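Local coordinates for chitinase (PDB 4TXG), which probably hydrolyses the glycosidic bonds of chitin, as a bacterial family GH18 glycoside hydrolase with a carbohydrate-binding module, at residues 412-417 with 589-594; 443-448 with 595-600. All blocks are in the same frame, centred on the assembly; numbering follows the deposited sequence.

Contact 1 (412-417 with 589-594)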
ATOM      1  N   ALA A 412      12.109  -6.774   3.139  1.00  6.00           N
ATOM      2  CA  ALA A 412      12.596  -7.932   2.386  1.00  6.11           C
ATOM      3  C   ALA A 412      11.777  -8.171   1.115  1.00  7.35           C
ATOM      4  O   ALA A 412      10.552  -8.106   1.142  1.00  8.08           O
ATOM      5  CB  ALA A 412      12.571  -9.187   3.266  1.00  6.54           C
ATOM      6  N   LEU A 413      12.450  -8.448   0.000  1.00  6.24           N
ATOM      7  CA  LEU A 413      11.732  -8.825  -1.221  1.00  6.26           C
ATOM      8  C   LEU A 413      11.114 -10.221  -1.093  1.00  8.14           C
ATOM      9  O   LEU A 413       9.966 -10.442  -1.484  1.00  7.31           O
ATOM     10  CB  LEU A 413      12.668  -8.798  -2.430  1.00  8.00           C
ATOM     11  CG  LEU A 413      12.069  -9.238  -3.768  1.00  8.13           C
ATOM     12  CD1 LEU A 413      10.867  -8.378  -4.134  1.00  8.81           C
ATOM     13  CD2 LEU A 413      13.124  -9.181  -4.867  1.00  9.61           C
ATOM     14  N   TYR A 414      11.903 -11.153  -0.564  1.00  8.39           N
ATOM     15  CA  TYR A 414      11.519 -12.561  -0.455  1.00  6.51           C
ATOM     16  C   TYR A 414      11.595 -13.101   0.966  1.00 10.17           C
ATOM     17  O   TYR A 414      12.279 -12.546   1.817  1.00  9.52           O
ATOM     18  CB  TYR A 414      12.448 -13.440  -1.294  1.00  7.46           C
ATOM     19  CG  TYR A 414      12.421 -13.263  -2.791  1.00  7.52           C
ATOM     20  CD1 TYR A 414      11.225 -13.133  -3.487  1.00  6.90           C
ATOM     21  CD2 TYR A 414      13.609 -13.301  -3.519  1.00  9.71           C
ATOM     22  CE1 TYR A 414      11.213 -13.011  -4.864  1.00  7.15           C
ATOM     23  CE2 TYR A 414      13.612 -13.175  -4.891  1.00  7.84           C
ATOM     24  CZ  TYR A 414      12.412 -13.039  -5.558  1.00  7.67           C
ATOM     25  OH  TYR A 414      12.421 -12.925  -6.927  1.00  7.65           O
ATOM     26  N   ASP A 415      10.929 -14.227   1.186  1.00  6.57           N
ATOM     27  CA  ASP A 415      11.159 -15.057   2.363  1.00  6.68           C
ATOM     28  C   ASP A 415      12.472 -15.848   2.186  1.00 10.26           C
ATOM     29  O   ASP A 415      12.787 -16.258   1.065  1.00 10.16           O
ATOM     30  CB  ASP A 415       9.987 -16.011   2.557  1.00  8.15           C
ATOM     31  CG  ASP A 415      10.094 -16.805   3.844  1.00  9.30           C
ATOM     32  OD1 ASP A 415       9.765 -16.242   4.910  1.00 13.37           O
ATOM     33  OD2 ASP A 415      10.523 -17.972   3.782  1.00 10.71           O
ATOM     34  N   ASP A 416      13.227 -16.047   3.272  1.00  9.22           N
ATOM     35  CA  ASP A 416      14.455 -16.866   3.230  1.00 10.76           C
ATOM     36  C   ASP A 416      14.344 -18.078   4.154  1.00 12.87           C
ATOM     37  O   ASP A 416      15.322 -18.798   4.379  1.00 12.60           O
ATOM     38  CB  ASP A 416      15.705 -16.023   3.589  1.00 12.71           C
ATOM     39  CG  ASP A 416      15.780 -15.625   5.080  1.00 15.39           C
ATOM     40  OD1 ASP A 416      14.788 -15.781   5.824  1.00 14.91           O
ATOM     41  OD2 ASP A 416      16.853 -15.127   5.506  1.00 12.85           O
ATOM     42  N   GLY A 417      13.146 -18.308   4.681  1.00  9.05           N
ATOM     43  CA  GLY A 417      12.902 -19.458   5.534  1.00 10.53           C
ATOM     44  C   GLY A 417      13.387 -19.250   6.959  1.00 12.22           C
ATOM     45  O   GLY A 417      13.274 -20.149   7.798  1.00 14.37           O
ATOM     46  N   ALA A 589      13.781  -3.735  -8.745  1.00  6.99           N
ATOM     47  CA  ALA A 589      13.383  -3.209 -10.043  1.00  8.21           C
ATOM     48  C   ALA A 589      13.340  -4.318 -11.091  1.00  9.00           C
ATOM     49  O   ALA A 589      12.461  -4.326 -11.953  1.00  8.11           O
ATOM     50  CB  ALA A 589      14.329  -2.095 -10.484  1.00  9.79           C
ATOM     51  N   ALA A 590      14.283  -5.254 -11.023  1.00  7.06           N
ATOM     52  CA  ALA A 590      14.270  -6.377 -11.954  1.00  8.95           C
ATOM     53  C   ALA A 590      13.009  -7.207 -11.749  1.00  7.11           C
ATOM     54  O   ALA A 590      12.376  -7.647 -12.713  1.00  7.50           O
ATOM     55  CB  ALA A 590      15.518  -7.246 -11.783  1.00  8.92           C
ATOM     56  N   TRP A 591      12.654  -7.399 -10.482  1.00  6.77           N
ATOM     57  CA  TRP A 591      11.475  -8.169 -10.094  1.00  6.56           C
ATOM     58  C   TRP A 591      10.180  -7.491 -10.570  1.00  6.36           C
ATOM     59  O   TRP A 591       9.249  -8.158 -11.017  1.00  6.81           O
ATOM     60  CB  TRP A 591      11.488  -8.366  -8.573  1.00  6.32           C
ATOM     61  CG  TRP A 591      10.276  -9.047  -7.986  1.00  8.34           C
ATOM     62  CD1 TRP A 591      10.108 -10.377  -7.752  1.00  9.22           C
ATOM     63  CD2 TRP A 591       9.075  -8.402  -7.549  1.00  6.31           C
ATOM     64  NE1 TRP A 591       8.864 -10.605  -7.188  1.00  7.32           N
ATOM     65  CE2 TRP A 591       8.212  -9.407  -7.061  1.00  6.12           C
ATOM     66  CE3 TRP A 591       8.652  -7.068  -7.513  1.00  6.50           C
ATOM     67  CZ2 TRP A 591       6.946  -9.119  -6.555  1.00  7.71           C
ATOM     68  CZ3 TRP A 591       7.394  -6.784  -7.008  1.00  8.43           C
ATOM     69  CH2 TRP A 591       6.555  -7.806  -6.540  1.00  8.37           C
ATOM     70  N   ILE A 592      10.139  -6.164 -10.473  1.00  6.70           N
ATOM     71  CA  ILE A 592       9.017  -5.367 -10.975  1.00  6.10           C
ATOM     72  C   ILE A 592       8.837  -5.584 -12.471  1.00  6.73           C
ATOM     73  O   ILE A 592       7.724  -5.846 -12.953  1.00  8.37           O
ATOM     74  CB  ILE A 592       9.230  -3.840 -10.703  1.00  6.00           C
ATOM     75  CG1 ILE A 592       9.116  -3.529  -9.207  1.00 11.03           C
ATOM     76  CG2 ILE A 592       8.250  -2.996 -11.513  1.00  6.43           C
ATOM     77  CD1 ILE A 592       7.694  -3.622  -8.655  1.00 13.43           C
ATOM     78  N   ASP A 593       9.933  -5.471 -13.217  1.00  6.74           N
ATOM     79  CA  ASP A 593       9.840  -5.573 -14.664  1.00  9.03           C
ATOM     80  C   ASP A 593       9.479  -6.984 -15.099  1.00 11.34           C
ATOM     81  O   ASP A 593       8.659  -7.166 -15.986  1.00 11.14           O
ATOM     82  CB  ASP A 593      11.148  -5.146 -15.332  1.00 10.98           C
ATOM     83  CG  ASP A 593      11.055  -3.768 -15.998  1.00 13.63           C
ATOM     84  OD1 ASP A 593       9.929  -3.271 -16.251  1.00 11.06           O
ATOM     85  OD2 ASP A 593      12.125  -3.178 -16.272  1.00 14.10           O
ATOM     86  N   ALA A 594      10.075  -7.982 -14.455  1.00  8.89           N
ATOM     87  CA  ALA A 594       9.843  -9.370 -14.843  1.00 10.67           C
ATOM     88  C   ALA A 594       8.408  -9.824 -14.563  1.00 13.32           C
ATOM     89  O   ALA A 594       7.851 -10.628 -15.311  1.00 14.92           O
ATOM     90  CB  ALA A 594      10.849 -10.289 -14.133  1.00 13.41           C
TER
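Leu413 lays its CD1 methyl over one face of the Trp591 indole, above the pyrrole part of the ring system. The methyl stands 3.9 Å from the centroid of the five-membered ring of Trp591 and only 11° off its normal, a nearly vertical CH-pi contact. The first torsion of Leu413 (chi1 177°) sets CG beside the carbonyl carbon and brings the two methyls up to Trp591, the second of them, CD2, coming to 4.1 Å from Trp591 CB. This is the compact side of the contact, and both residues are buried.

The setting is the (beta/alpha)8 barrel of the GH18 domain: residues 412-417 belong to the long connection following strand 391-395, while Trp591 projects from helix 582-594, which leads into the barrel strand 599-603. The indole is fixed from elsewhere as well, since its NE1 is hydrogen-bonded to Asp442 OD1 and its ring meets that of Tyr445 edge-to-face.

The more open side is at the indole edge, where partly exposed Tyr414 touches mainly through its hydroxyl, which lies close to the plane of the Trp591 ring, OH to CD1 being 3.5 Å. The two rings are steeply inclined, at 78°, with the phenol meeting the indole obliquely; Tyr414 CE1 stays 4.1 Å from Trp591 CD1. Within the loop, Leu413 CG lies over the centre of the Tyr414 ring, 3.9 Å above its plane.

Contact 2 (443-448 with 595-600)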
ATOM      1  N   TRP A 443       5.263 -11.686  -1.288  1.00  5.85           N
ATOM      2  CA  TRP A 443       4.024 -12.291  -0.784  1.00  6.02           C
ATOM      3  C   TRP A 443       2.886 -11.281  -0.880  1.00  8.11           C
ATOM      4  O   TRP A 443       1.781 -11.606  -1.335  1.00  6.02           O
ATOM      5  CB  TRP A 443       4.173 -12.785   0.671  1.00  6.19           C
ATOM      6  CG  TRP A 443       2.882 -13.389   1.182  1.00  6.45           C
ATOM      7  CD1 TRP A 443       2.499 -14.696   1.107  1.00  8.41           C
ATOM      8  CD2 TRP A 443       1.795 -12.686   1.797  1.00  6.76           C
ATOM      9  NE1 TRP A 443       1.241 -14.856   1.652  1.00  7.03           N
ATOM     10  CE2 TRP A 443       0.789 -13.633   2.086  1.00  6.81           C
ATOM     11  CE3 TRP A 443       1.583 -11.343   2.151  1.00  6.21           C
ATOM     12  CZ2 TRP A 443      -0.417 -13.288   2.700  1.00  7.82           C
ATOM     13  CZ3 TRP A 443       0.379 -10.991   2.754  1.00  6.37           C
ATOM     14  CH2 TRP A 443      -0.609 -11.965   3.025  1.00  9.26           C
ATOM     15  N   ALA A 444       3.159 -10.048  -0.454  1.00  5.65           N
ATOM     16  CA  ALA A 444       2.145  -8.995  -0.476  1.00  8.77           C
ATOM     17  C   ALA A 444       1.661  -8.702  -1.895  1.00  7.16           C
ATOM     18  O   ALA A 444       0.469  -8.509  -2.123  1.00  5.64           O
ATOM     19  CB  ALA A 444       2.692  -7.727   0.170  1.00  7.87           C
ATOM     20  N   TYR A 445       2.587  -8.635  -2.849  1.00  5.44           N
ATOM     21  CA  TYR A 445       2.198  -8.454  -4.244  1.00  5.47           C
ATOM     22  C   TYR A 445       1.224  -9.557  -4.664  1.00  6.25           C
ATOM     23  O   TYR A 445       0.169  -9.302  -5.264  1.00  5.83           O
ATOM     24  CB  TYR A 445       3.430  -8.462  -5.155  1.00  6.48           C
ATOM     25  CG  TYR A 445       3.094  -8.728  -6.604  1.00  6.47           C
ATOM     26  CD1 TYR A 445       2.500  -7.745  -7.397  1.00  7.14           C
ATOM     27  CD2 TYR A 445       3.359  -9.966  -7.177  1.00  7.46           C
ATOM     28  CE1 TYR A 445       2.183  -7.993  -8.722  1.00  6.80           C
ATOM     29  CE2 TYR A 445       3.048 -10.215  -8.506  1.00  6.02           C
ATOM     30  CZ  TYR A 445       2.458  -9.233  -9.265  1.00  7.85           C
ATOM     31  OH  TYR A 445       2.139  -9.495 -10.586  1.00  9.61           O
ATOM     32  N   HIS A 446       1.579 -10.789  -4.345  1.00  5.90           N
ATOM     33  CA  HIS A 446       0.759 -11.913  -4.771  1.00  6.40           C
ATOM     34  C   HIS A 446      -0.589 -11.934  -4.063  1.00  7.93           C
ATOM     35  O   HIS A 446      -1.589 -12.372  -4.649  1.00  6.77           O
ATOM     36  CB  HIS A 446       1.525 -13.218  -4.570  1.00  6.41           C
ATOM     37  CG  HIS A 446       2.497 -13.477  -5.677  1.00  8.70           C
ATOM     38  ND1 HIS A 446       2.083 -13.712  -6.967  1.00  8.48           N
ATOM     39  CD2 HIS A 446       3.851 -13.461  -5.702  1.00  8.46           C
ATOM     40  CE1 HIS A 446       3.146 -13.870  -7.744  1.00 10.24           C
ATOM     41  NE2 HIS A 446       4.226 -13.731  -7.002  1.00  9.44           N
ATOM     42  N   TYR A 447      -0.636 -11.426  -2.835  1.00  6.25           N
ATOM     43  CA  TYR A 447      -1.923 -11.249  -2.169  1.00  6.44           C
ATOM     44  C   TYR A 447      -2.830 -10.333  -3.008  1.00  6.44           C
ATOM     45  O   TYR A 447      -3.988 -10.665  -3.286  1.00  6.77           O
ATOM     46  CB  TYR A 447      -1.746 -10.665  -0.743  1.00  6.37           C
ATOM     47  CG  TYR A 447      -3.061 -10.196  -0.146  1.00  6.59           C
ATOM     48  CD1 TYR A 447      -3.542  -8.914  -0.402  1.00  6.50           C
ATOM     49  CD2 TYR A 447      -3.845 -11.046   0.636  1.00  6.99           C
ATOM     50  CE1 TYR A 447      -4.755  -8.492   0.103  1.00  6.79           C
ATOM     51  CE2 TYR A 447      -5.060 -10.618   1.149  1.00  7.28           C
ATOM     52  CZ  TYR A 447      -5.507  -9.336   0.873  1.00  8.00           C
ATOM     53  OH  TYR A 447      -6.725  -8.881   1.386  1.00  7.75           O
ATOM     54  N   TYR A 448      -2.308  -9.180  -3.405  1.00  6.16           N
ATOM     55  CA  TYR A 448      -3.154  -8.188  -4.075  1.00  8.18           C
ATOM     56  C   TYR A 448      -3.574  -8.620  -5.482  1.00  8.10           C
ATOM     57  O   TYR A 448      -4.593  -8.152  -5.991  1.00  7.40           O
ATOM     58  CB  TYR A 448      -2.455  -6.813  -4.087  1.00  6.44           C
ATOM     59  CG  TYR A 448      -2.596  -6.189  -2.708  1.00  5.91           C
ATOM     60  CD1 TYR A 448      -3.798  -5.624  -2.310  1.00  6.31           C
ATOM     61  CD2 TYR A 448      -1.554  -6.228  -1.785  1.00  5.74           C
ATOM     62  CE1 TYR A 448      -3.967  -5.099  -1.037  1.00  6.23           C
ATOM     63  CE2 TYR A 448      -1.713  -5.700  -0.500  1.00  7.30           C
ATOM     64  CZ  TYR A 448      -2.921  -5.132  -0.139  1.00  6.87           C
ATOM     65  OH  TYR A 448      -3.114  -4.603   1.131  1.00  7.61           O
ATOM     66  N   ASN A 595       7.805  -9.287 -13.507  1.00  8.64           N
ATOM     67  CA  ASN A 595       6.413  -9.583 -13.176  1.00 10.06           C
ATOM     68  C   ASN A 595       5.417  -8.606 -13.788  1.00  8.77           C
ATOM     69  O   ASN A 595       4.213  -8.715 -13.549  1.00 11.63           O
ATOM     70  CB  ASN A 595       6.228  -9.599 -11.657  1.00 10.38           C
ATOM     71  CG  ASN A 595       6.735 -10.880 -11.031  1.00 13.48           C
ATOM     72  OD1 ASN A 595       6.086 -11.916 -11.143  1.00 14.65           O
ATOM     73  ND2 ASN A 595       7.899 -10.820 -10.370  1.00  9.97           N
ATOM     74  N   ASN A 596       5.927  -7.654 -14.566  1.00  6.86           N
ATOM     75  CA  ASN A 596       5.122  -6.574 -15.144  1.00  8.18           C
ATOM     76  C   ASN A 596       4.189  -5.929 -14.125  1.00  9.61           C
ATOM     77  O   ASN A 596       3.013  -5.665 -14.401  1.00  9.05           O
ATOM     78  CB  ASN A 596       4.337  -7.089 -16.344  1.00 14.11           C
ATOM     79  CG  ASN A 596       5.241  -7.416 -17.524  1.00 21.99           C
ATOM     80  OD1 ASN A 596       5.967  -6.554 -18.023  1.00 18.24           O
ATOM     81  ND2 ASN A 596       5.218  -8.674 -17.959  1.00 24.18           N
ATOM     82  N   VAL A 597       4.742  -5.650 -12.951  1.00  7.95           N
ATOM     83  CA  VAL A 597       4.011  -4.971 -11.888  1.00  8.03           C
ATOM     84  C   VAL A 597       3.748  -3.525 -12.312  1.00  9.47           C
ATOM     85  O   VAL A 597       4.494  -2.963 -13.106  1.00  8.60           O
ATOM     86  CB  VAL A 597       4.792  -5.034 -10.560  1.00  8.16           C
ATOM     87  CG1 VAL A 597       3.959  -4.488  -9.403  1.00  7.94           C
ATOM     88  CG2 VAL A 597       5.188  -6.478 -10.267  1.00  9.85           C
ATOM     89  N   GLY A 598       2.675  -2.939 -11.799  1.00  6.33           N
ATOM     90  CA  GLY A 598       2.292  -1.597 -12.197  1.00  6.06           C
ATOM     91  C   GLY A 598       3.399  -0.577 -12.009  1.00 10.41           C
ATOM     92  O   GLY A 598       3.598   0.318 -12.848  1.00  8.78           O
ATOM     93  N   GLY A 599       4.134  -0.711 -10.913  1.00 10.80           N
ATOM     94  CA  GLY A 599       5.182   0.246 -10.618  1.00 10.84           C
ATOM     95  C   GLY A 599       5.672   0.185  -9.185  1.00  8.96           C
ATOM     96  O   GLY A 599       5.439  -0.794  -8.474  1.00  5.98           O
ATOM     97  N   VAL A 600       6.362   1.249  -8.790  1.00  6.25           N
ATOM     98  CA  VAL A 600       7.035   1.335  -7.509  1.00  5.97           C
ATOM     99  C   VAL A 600       6.628   2.628  -6.819  1.00  8.45           C
ATOM    100  O   VAL A 600       6.524   3.676  -7.463  1.00  9.68           O
ATOM    101  CB  VAL A 600       8.582   1.290  -7.674  1.00  9.70           C
ATOM    102  CG1 VAL A 600       9.275   1.507  -6.342  1.00  8.18           C
ATOM    103  CG2 VAL A 600       9.037  -0.037  -8.297  1.00 14.30           C
TER
HETATM  104  O   HOH W   1       3.258 -11.810 -11.565  1.00 11.99           O
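Tyr445 OH and Asn595 OD1 are joined through one water molecule, which lies 2.8 Å from Tyr445 OH and appears to donate to Asn595 OD1 at 2.9 Å. The water sits at the edge of the phenol ring, in its plane. This bridge spans two elements of the GH18 (beta/alpha)8 barrel: helix 441-448, which precedes strand 457-462, and the turn that carries the chain from helix 582-594 into strand 599-603. The two strands are parallel neighbours in the barrel wall, so the contact lies between the structures feeding them.

The turn is a Schellman motif. Asn596, with positive phi, is the first residue to leave helical geometry, and two bonds run back into the last helical turn. Asn595 is held independently of the water, because its ND2 donates to Trp591 O; with the amide gripped at both ends, its rotation is probably well defined.

Next to this water bridge the contact is apolar and buried. Tyr445 has CG anti to the backbone N (chi1 161°), which sets the phenol ring beside Val597, and the two side chains run past each other in opposite senses. Val597 places both methyls against the CD1–CE1 side of the ring. The CH-pi contact is off-centre: CG2 lies 4.2 Å from the centroid of the Tyr445 ring, 30° off its normal. Met459 of strand 457-462 touches both Tyr445 and Val597.

Within the helix, Tyr445 is also packed against its neighbour His446, whose imidazole has Tyr445 CD2 3.7 Å above its plane, over the ring centre. Across the contact, the Tyr445 ring comes nearest to Val597 where CE1 meets CG2, at 3.7 Å.

Contacts 1 and 2, with centres about 10 Å apart, show how consecutive elements of one chain can serve neighbouring interfaces. Helix 582-594 supplies the second segment of contact 1 and runs directly into that of contact 2, and Ile592 O probably accepts a hydrogen bond from Val597 N at 3.0 Å. Trp591 and Tyr445 join the two sites: Trp591 CH2 packs 3.5 Å from Tyr445 CB. Ile592 also reaches the strand, its CG1 lying 3.6 Å from Val600 CG2. A bound cesium ion lies about 9 Å from the side chain of Tyr414 in contact 1, and one lies about 6 Å from that of Asn595 in contact 2.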